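PDB 3BGU: ferredoxin-like protein of unknown function from Thermobifida fusca, which is of unknown function but forms a dimer with a ferredoxin-like fold and belongs to the stress-responsive A/B barrel family. Local coordinates for residues 100-103 with 104-108. Sequence-based numbering, arbitrary orientation.
Sequences AIIA and PMLAD. With EDO (1,2-ethanediol), chain I.
Leu106 leans back on Ile102, four residues earlier. Its CB lies 3.7 Å from Ala103 O; CG, placed beside the backbone N (chi1 -69°), comes 3.6 Å from Ile102 O and also meets Ile102 CG2. Beyond the branch, Leu106 CD2 lies 3.7 Å and Leu106 CD1 3.8 Å from Ile102 CG2, so one isoleucine methyl rests against the whole leucine fork. Ile102 can offer this methyl because CG2 stands anti to its backbone N, while its side chain also touches the bound nitrobenzene. Cutting Leu106 back to an alanine would probably strip Ile102 CG2 of the three carbons that cover it from this side, leaving a gap between the helix end and the strand.

Two i to i+3 backbone bonds close the turn. Met105 N donates to Ile102 O at 2.8 Å, bent to 143° at the hydrogen; Leu106 N donates to Ala103 O, longer at 3.3 Å but straighter at 167°. A water bridges Ala103 O and Leu106 O. The selenomethionine Met105 sends SE to within 3.6 Å of Ile101 O and packs on helix 36-48. Further along, Ala107 and Asp108 both face Arg29, a classic beta bulge in strand 106-115, which follows helix 93-102 in this ferredoxin-like fold.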
loop_
_atom_site.group_PDB
_atom_site.type_symbol
_atom_site.label_atom_id
_atom_site.label_comp_id
_atom_site.label_asym_id
_atom_site.label_seq_id
_atom_site.Cartn_x
_atom_site.Cartn_y
_atom_site.Cartn_z
ATOM N N ALA A 100 3.406 -9.028 16.991
ATOM C CA ALA A 100 3.256 -8.984 18.454
ATOM C C ALA A 100 3.475 -7.569 18.975
ATOM O O ALA A 100 2.778 -7.106 19.885
ATOM C CB ALA A 100 4.238 -9.983 19.161
ATOM N N ILE A 101 4.480 -6.909 18.418
ATOM C CA ILE A 101 4.799 -5.528 18.805
ATOM C C ILE A 101 3.692 -4.562 18.400
ATOM O O ILE A 101 3.293 -3.678 19.173
ATOM C CB ILE A 101 6.112 -5.082 18.188
ATOM C CG1 ILE A 101 7.274 -5.853 18.786
ATOM C CG2 ILE A 101 6.345 -3.598 18.447
ATOM C CD1 ILE A 101 8.591 -5.624 18.074
ATOM N N ILE A 102 3.197 -4.723 17.184
ATOM C CA ILE A 102 2.172 -3.845 16.686
ATOM C C ILE A 102 0.806 -4.076 17.284
ATOM O O ILE A 102 0.059 -3.124 17.527
ATOM C CB ILE A 102 2.129 -3.938 15.162
ATOM C CG1 ILE A 102 3.452 -3.393 14.625
ATOM C CG2 ILE A 102 0.928 -3.222 14.555
ATOM C CD1 ILE A 102 3.788 -3.917 13.244
ATOM N N ALA A 103 0.449 -5.328 17.551
ATOM C CA ALA A 103 -0.939 -5.636 17.927
ATOM C C ALA A 103 -1.546 -4.746 19.038
ATOM O O ALA A 103 -2.642 -4.212 18.879
ATOM C CB ALA A 103 -1.079 -7.126 18.251
ATOM N N PRO A 104 -0.841 -4.546 20.165
ATOM C CA PRO A 104 -1.390 -3.720 21.254
ATOM C C PRO A 104 -1.541 -2.236 20.917
ATOM O O PRO A 104 -2.271 -1.512 21.577
ATOM C CB PRO A 104 -0.378 -3.916 22.396
ATOM C CG PRO A 104 0.563 -4.926 21.968
ATOM C CD PRO A 104 0.467 -5.117 20.513
HETATM N N MSE A 105 -0.863 -1.806 19.862
HETATM C CA MSE A 105 -0.892 -0.426 19.433
HETATM C C MSE A 105 -2.056 -0.064 18.506
HETATM O O MSE A 105 -2.304 1.131 18.248
HETATM C CB MSE A 105 0.401 -0.164 18.698
HETATM C CG MSE A 105 1.585 -0.433 19.526
HETATM SE SE MSE A 105 3.174 -0.197 18.466
HETATM C CE MSE A 105 3.118 1.719 18.109
ATOM N N LEU A 106 -2.796 -1.063 18.026
ATOM C CA LEU A 106 -3.761 -0.863 16.946
ATOM C C LEU A 106 -5.145 -0.428 17.381
ATOM O O LEU A 106 -5.725 -1.021 18.280
ATOM C CB LEU A 106 -3.902 -2.145 16.129
ATOM C CG LEU A 106 -2.661 -2.526 15.300
ATOM C CD1 LEU A 106 -2.827 -3.922 14.624
ATOM C CD2 LEU A 106 -2.287 -1.492 14.259
ATOM N N ALA A 107 -5.674 0.616 16.733
ATOM C CA ALA A 107 -7.095 0.923 16.790
ATOM C C ALA A 107 -7.768 0.257 15.601
ATOM O O ALA A 107 -8.898 -0.249 15.695
ATOM C CB ALA A 107 -7.345 2.446 16.795
ATOM N N ASP A 108 -7.055 0.227 14.470
ATOM C CA ASP A 108 -7.490 -0.494 13.336
ATOM C C ASP A 108 -6.332 -0.898 12.423
ATOM O O ASP A 108 -5.257 -0.317 12.471
ATOM C CB ASP A 108 -8.480 0.316 12.552
ATOM C CG ASP A 108 -9.164 -0.508 11.538
ATOM O OD1 ASP A 108 -9.375 -1.751 11.794
ATOM O OD2 ASP A 108 -9.471 0.082 10.497
HETATM C C1 EDO I . -10.305 -4.192 9.019
HETATM O O1 EDO I . -10.669 -2.970 9.635
HETATM C C2 EDO I . -11.386 -5.084 8.409
HETATM O O2 EDO I . -12.748 -4.769 8.789
HETATM O O HOH W 1 -5.096 -2.982 19.927
#